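Local coordinates for protein peroxisomal acyl-CoA oxidase 1A (Solanum lycopersicum, PDB 2FON) that probably oxidises acyl-CoA esters with its FAD cofactor, as an acyl-CoA oxidase of peroxisomal fatty-acid beta-oxidation, at residues L503-C517 against D537-V551. Numbering follows the deposited sequence.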
loop_
_atom_site.group_PDB
_atom_site.type_symbol
_atom_site.label_atom_id
_atom_site.label_comp_id
_atom_site.label_asym_id
_atom_site.label_seq_id
_atom_site.Cartn_x
_atom_site.Cartn_y
_atom_site.Cartn_z
ATOM N N LEU B 503 28.440 -5.255 -10.768
ATOM C CA LEU B 503 27.865 -6.115 -11.780
ATOM C C LEU B 503 28.170 -7.558 -11.446
ATOM O O LEU B 503 27.283 -8.394 -11.404
ATOM C CB LEU B 503 28.412 -5.751 -13.158
ATOM C CG LEU B 503 28.014 -6.641 -14.336
ATOM C CD1 LEU B 503 26.491 -6.759 -14.552
ATOM C CD2 LEU B 503 28.743 -6.089 -15.578
ATOM N N GLU B 504 29.430 -7.846 -11.157
ATOM C CA GLU B 504 29.776 -9.205 -10.819
ATOM C C GLU B 504 28.992 -9.644 -9.602
ATOM O O GLU B 504 28.531 -10.779 -9.561
ATOM C CB GLU B 504 31.246 -9.384 -10.577
ATOM C CG GLU B 504 31.558 -10.824 -10.463
ATOM C CD GLU B 504 33.018 -11.083 -10.184
ATOM O OE1 GLU B 504 33.440 -10.956 -9.009
ATOM O OE2 GLU B 504 33.740 -11.436 -11.144
ATOM N N ALA B 505 28.840 -8.747 -8.630
ATOM C CA ALA B 505 28.152 -9.087 -7.403
ATOM C C ALA B 505 26.699 -9.489 -7.682
ATOM O O ALA B 505 26.191 -10.409 -7.036
ATOM C CB ALA B 505 28.215 -7.955 -6.410
ATOM N N PHE B 506 26.049 -8.830 -8.647
ATOM C CA PHE B 506 24.687 -9.189 -8.991
ATOM C C PHE B 506 24.573 -10.464 -9.827
ATOM O O PHE B 506 23.606 -11.233 -9.711
ATOM C CB PHE B 506 24.015 -8.016 -9.686
ATOM C CG PHE B 506 23.425 -7.028 -8.738
ATOM C CD1 PHE B 506 24.206 -6.018 -8.190
ATOM C CD2 PHE B 506 22.108 -7.141 -8.353
ATOM C CE1 PHE B 506 23.673 -5.135 -7.267
ATOM C CE2 PHE B 506 21.560 -6.256 -7.429
ATOM C CZ PHE B 506 22.348 -5.257 -6.896
ATOM N N GLU B 507 25.579 -10.663 -10.676
ATOM C CA GLU B 507 25.692 -11.845 -11.511
ATOM C C GLU B 507 25.886 -13.065 -10.644
ATOM O O GLU B 507 25.182 -14.059 -10.801
ATOM C CB GLU B 507 26.847 -11.685 -12.491
ATOM C CG GLU B 507 26.518 -10.760 -13.676
ATOM C CD GLU B 507 27.620 -10.676 -14.749
ATOM O OE1 GLU B 507 27.322 -10.168 -15.842
ATOM O OE2 GLU B 507 28.788 -11.096 -14.536
ATOM N N ALA B 508 26.803 -12.968 -9.686
ATOM C CA ALA B 508 27.112 -14.093 -8.799
ATOM C C ALA B 508 25.859 -14.502 -8.052
ATOM O O ALA B 508 25.390 -15.638 -8.161
ATOM C CB ALA B 508 28.215 -13.725 -7.830
ATOM N N ARG B 509 25.300 -13.544 -7.332
ATOM C CA ARG B 509 24.084 -13.746 -6.600
ATOM C C ARG B 509 23.020 -14.510 -7.413
ATOM O O ARG B 509 22.421 -15.484 -6.929
ATOM C CB ARG B 509 23.532 -12.396 -6.182
ATOM C CG ARG B 509 22.169 -12.505 -5.509
ATOM C CD ARG B 509 21.342 -11.344 -5.871
ATOM N NE ARG B 509 20.159 -11.225 -5.058
ATOM C CZ ARG B 509 19.213 -10.323 -5.328
ATOM N NH1 ARG B 509 19.385 -9.490 -6.353
ATOM N NH2 ARG B 509 18.101 -10.248 -4.586
ATOM N N SER B 510 22.776 -14.048 -8.638
ATOM C CA SER B 510 21.721 -14.614 -9.435
ATOM C C SER B 510 22.093 -16.031 -9.888
ATOM O O SER B 510 21.327 -16.989 -9.689
ATOM C CB SER B 510 21.386 -13.684 -10.601
ATOM O OG SER B 510 20.463 -14.304 -11.478
ATOM N N ALA B 511 23.287 -16.173 -10.450
ATOM C CA ALA B 511 23.794 -17.500 -10.809
ATOM C C ALA B 511 23.660 -18.410 -9.622
ATOM O O ALA B 511 23.019 -19.447 -9.695
ATOM C CB ALA B 511 25.233 -17.434 -11.268
ATOM N N ARG B 512 24.233 -18.009 -8.503
ATOM C CA ARG B 512 24.175 -18.871 -7.349
ATOM C C ARG B 512 22.734 -19.202 -6.990
ATOM O O ARG B 512 22.411 -20.359 -6.838
ATOM C CB ARG B 512 24.927 -18.269 -6.195
ATOM C CG ARG B 512 26.389 -18.432 -6.325
ATOM C CD ARG B 512 27.081 -17.179 -5.888
ATOM N NE ARG B 512 28.514 -17.262 -6.137
ATOM C CZ ARG B 512 29.410 -17.475 -5.182
ATOM N NH1 ARG B 512 29.008 -17.606 -3.915
ATOM N NH2 ARG B 512 30.704 -17.540 -5.490
ATOM N N MET B 513 21.852 -18.215 -6.936
ATOM C CA MET B 513 20.473 -18.510 -6.542
ATOM C C MET B 513 19.754 -19.447 -7.499
ATOM O O MET B 513 19.114 -20.422 -7.064
ATOM C CB MET B 513 19.663 -17.257 -6.259
ATOM C CG MET B 513 19.937 -16.706 -4.893
ATOM S SD MET B 513 19.254 -15.054 -4.768
ATOM C CE MET B 513 17.481 -15.383 -4.577
ATOM N N SER B 514 19.907 -19.183 -8.798
ATOM C CA SER B 514 19.338 -20.070 -9.808
ATOM C C SER B 514 19.931 -21.469 -9.776
ATOM O O SER B 514 19.201 -22.430 -9.884
ATOM C CB SER B 514 19.467 -19.473 -11.184
ATOM O OG SER B 514 18.447 -18.520 -11.344
ATOM N N VAL B 515 21.237 -21.580 -9.585
ATOM C CA VAL B 515 21.861 -22.886 -9.466
ATOM C C VAL B 515 21.264 -23.650 -8.297
ATOM O O VAL B 515 20.873 -24.803 -8.419
ATOM C CB VAL B 515 23.417 -22.763 -9.338
ATOM C CG1 VAL B 515 24.047 -24.014 -8.729
ATOM C CG2 VAL B 515 24.036 -22.469 -10.720
ATOM N N ALA B 516 21.162 -22.974 -7.168
ATOM C CA ALA B 516 20.605 -23.575 -5.957
ATOM C C ALA B 516 19.159 -24.051 -6.235
ATOM O O ALA B 516 18.756 -25.132 -5.761
ATOM C CB ALA B 516 20.687 -22.582 -4.739
ATOM N N CYS B 517 18.406 -23.290 -7.036
ATOM C CA CYS B 517 17.094 -23.770 -7.412
ATOM C C CYS B 517 17.116 -25.033 -8.287
ATOM O O CYS B 517 16.355 -25.989 -8.037
ATOM C CB CYS B 517 16.320 -22.694 -8.104
ATOM S SG CYS B 517 15.544 -21.623 -6.927
ATOM N N ASP B 537 10.956 -19.832 -3.779
ATOM C CA ASP B 537 12.373 -19.637 -4.027
ATOM C C ASP B 537 12.661 -19.383 -5.508
ATOM O O ASP B 537 13.584 -18.623 -5.877
ATOM C CB ASP B 537 13.164 -20.853 -3.531
ATOM C CG ASP B 537 12.594 -21.440 -2.212
ATOM O OD1 ASP B 537 13.320 -22.181 -1.556
ATOM O OD2 ASP B 537 11.429 -21.184 -1.807
ATOM N N LEU B 538 11.879 -20.020 -6.367
ATOM C CA LEU B 538 12.008 -19.759 -7.765
ATOM C C LEU B 538 11.797 -18.260 -8.038
ATOM O O LEU B 538 12.611 -17.642 -8.716
ATOM C CB LEU B 538 11.068 -20.661 -8.532
ATOM C CG LEU B 538 11.616 -22.098 -8.496
ATOM C CD1 LEU B 538 10.511 -23.078 -8.843
ATOM C CD2 LEU B 538 12.875 -22.301 -9.389
ATOM N N VAL B 539 10.731 -17.697 -7.460
ATOM C CA VAL B 539 10.407 -16.288 -7.534
ATOM C C VAL B 539 11.538 -15.441 -6.958
ATOM O O VAL B 539 11.953 -14.475 -7.551
ATOM C CB VAL B 539 9.110 -16.006 -6.727
ATOM C CG1 VAL B 539 8.511 -14.693 -7.081
ATOM C CG2 VAL B 539 8.104 -17.088 -7.031
ATOM N N GLU B 540 12.040 -15.808 -5.792
ATOM C CA GLU B 540 13.156 -15.092 -5.239
ATOM C C GLU B 540 14.319 -15.086 -6.243
ATOM O O GLU B 540 14.931 -14.036 -6.440
ATOM C CB GLU B 540 13.554 -15.678 -3.898
ATOM C CG GLU B 540 12.931 -15.000 -2.701
ATOM C CD GLU B 540 13.150 -15.791 -1.366
ATOM O OE1 GLU B 540 12.182 -15.876 -0.543
ATOM O OE2 GLU B 540 14.274 -16.322 -1.115
ATOM N N ALA B 541 14.593 -16.218 -6.904
ATOM C CA ALA B 541 15.604 -16.257 -7.955
ATOM C C ALA B 541 15.250 -15.346 -9.146
ATOM O O ALA B 541 16.005 -14.442 -9.491
ATOM C CB ALA B 541 15.820 -17.667 -8.413
ATOM N N ALA B 542 14.094 -15.565 -9.762
ATOM C CA ALA B 542 13.570 -14.647 -10.794
ATOM C C ALA B 542 13.719 -13.145 -10.443
ATOM O O ALA B 542 14.149 -12.332 -11.311
ATOM C CB ALA B 542 12.180 -14.945 -11.077
ATOM N N VAL B 543 13.408 -12.768 -9.190
ATOM C CA VAL B 543 13.591 -11.380 -8.770
ATOM C C VAL B 543 15.042 -11.001 -8.921
ATOM O O VAL B 543 15.355 -10.037 -9.598
ATOM C CB VAL B 543 12.974 -11.004 -7.340
ATOM C CG1 VAL B 543 13.270 -9.537 -6.956
ATOM C CG2 VAL B 543 11.432 -11.232 -7.297
ATOM N N ALA B 544 15.928 -11.789 -8.344
ATOM C CA ALA B 544 17.375 -11.485 -8.388
ATOM C C ALA B 544 17.901 -11.221 -9.833
ATOM O O ALA B 544 18.647 -10.252 -10.090
ATOM C CB ALA B 544 18.170 -12.599 -7.699
ATOM N N HIS B 545 17.466 -12.079 -10.757
ATOM C CA HIS B 545 17.752 -11.937 -12.186
ATOM C C HIS B 545 17.237 -10.637 -12.774
ATOM O O HIS B 545 17.977 -9.944 -13.480
ATOM C CB HIS B 545 17.230 -13.146 -12.965
ATOM C CG HIS B 545 17.276 -12.981 -14.454
ATOM N ND1 HIS B 545 18.455 -13.030 -15.181
ATOM C CD2 HIS B 545 16.281 -12.800 -15.358
ATOM C CE1 HIS B 545 18.181 -12.865 -16.463
ATOM N NE2 HIS B 545 16.869 -12.713 -16.598
ATOM N N CYS B 546 15.984 -10.300 -12.484
ATOM C CA CYS B 546 15.440 -9.037 -12.947
ATOM C C CYS B 546 16.204 -7.815 -12.417
ATOM O O CYS B 546 16.479 -6.865 -13.150
ATOM C CB CYS B 546 13.952 -8.936 -12.641
ATOM S SG CYS B 546 12.992 -10.246 -13.548
ATOM N N GLN B 547 16.549 -7.865 -11.141
ATOM C CA GLN B 547 17.313 -6.830 -10.481
ATOM C C GLN B 547 18.616 -6.674 -11.201
ATOM O O GLN B 547 19.097 -5.552 -11.353
ATOM C CB GLN B 547 17.536 -7.211 -9.032
ATOM C CG GLN B 547 16.302 -6.933 -8.184
ATOM C CD GLN B 547 16.424 -7.384 -6.745
ATOM O OE1 GLN B 547 17.087 -8.348 -6.431
ATOM N NE2 GLN B 547 15.777 -6.704 -5.886
ATOM N N LEU B 548 19.163 -7.792 -11.681
ATOM C CA LEU B 548 20.425 -7.780 -12.360
ATOM C C LEU B 548 20.244 -7.123 -13.728
ATOM O O LEU B 548 21.103 -6.392 -14.207
ATOM C CB LEU B 548 21.001 -9.207 -12.487
ATOM C CG LEU B 548 22.057 -9.403 -13.587
ATOM C CD1 LEU B 548 23.306 -8.597 -13.302
ATOM C CD2 LEU B 548 22.421 -10.838 -13.809
ATOM N N ILE B 549 19.136 -7.399 -14.383
ATOM C CA ILE B 549 18.927 -6.766 -15.662
ATOM C C ILE B 549 18.894 -5.244 -15.429
ATOM O O ILE B 549 19.593 -4.503 -16.150
ATOM C CB ILE B 549 17.653 -7.288 -16.387
ATOM C CG1 ILE B 549 17.767 -8.776 -16.712
ATOM C CG2 ILE B 549 17.450 -6.578 -17.699
ATOM C CD1 ILE B 549 16.467 -9.330 -17.170
ATOM N N VAL B 550 18.173 -4.776 -14.408
ATOM C CA VAL B 550 18.062 -3.357 -14.206
ATOM C C VAL B 550 19.462 -2.826 -13.977
ATOM O O VAL B 550 19.961 -2.010 -14.752
ATOM C CB VAL B 550 17.115 -2.987 -13.051
ATOM C CG1 VAL B 550 17.053 -1.477 -12.831
ATOM C CG2 VAL B 550 15.674 -3.505 -13.313
ATOM N N VAL B 551 20.173 -3.346 -12.990
ATOM C CA VAL B 551 21.489 -2.794 -12.704
ATOM C C VAL B 551 22.386 -2.819 -13.929
ATOM O O VAL B 551 23.025 -1.822 -14.258
ATOM C CB VAL B 551 22.139 -3.528 -11.589
ATOM C CG1 VAL B 551 23.535 -3.077 -11.462
ATOM C CG2 VAL B 551 21.370 -3.284 -10.274
#
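Arg-509 reaches across to Gln-547 and grips a single atom with both terminal nitrogens: NH1 donates to Gln-547 OE1 at 2.6 Å and NH2 to the same oxygen at 2.8 Å. The oxygen lies in the guanidinium plane, while the amide plane is turned 35° from it. Arg-509 CG stands anti to the backbone N (chi1 175°) and the chain bends at chi2, which lays the guanidinium flat over Ala-544, where Ala-544 CB sits 3.4 Å from Arg-509 CZ. NH2 also forms a salt bridge with Asp-589, so the guanidinium is held by Gln-547 at its edge and by a carboxylate as well. A leucine in place of Arg-509 would probably leave Gln-547 OE1 without its two donors and Asp-589 without its cation.

Apolar side chains make most of the remaining contacts. Val-551 CG2 points onto the Phe-506 ring in a CH-pi contact, 4.1 Å from the centroid and nearly along the ring normal. Leu-548 CD1 nestles between Phe-506 CB, 3.7 Å away, Leu-503 CD1 and Glu-507 CG. Toward the other end Met-513 SD rests against Ala-544 CB, and Cys-517 SG meets Leu-538 CD2 at 3.7 Å.

The CA atoms of Ser-510 and Ala-544 are 5.5 Å apart. Ser-510 OG and His-545 ND1 both hydrogen-bond to Tyr-476 OH.

This is buried antiparallel helix packing in the C-terminal acyl-CoA oxidase region, away from the annotated sites. The axes of segments 503-517 and 537-551 come within 8.8 Å and run at 158°; the segments belong to helices 499-521 and 535-558. Helix 567-585 flanks Phe-506 and Val-551, helix 446-462 Ser-514, and helix 389-417 backs Val-543 and Val-550; Glu-540 OE2 hydrogen-bonds to His-584 NE2 of the second subunit.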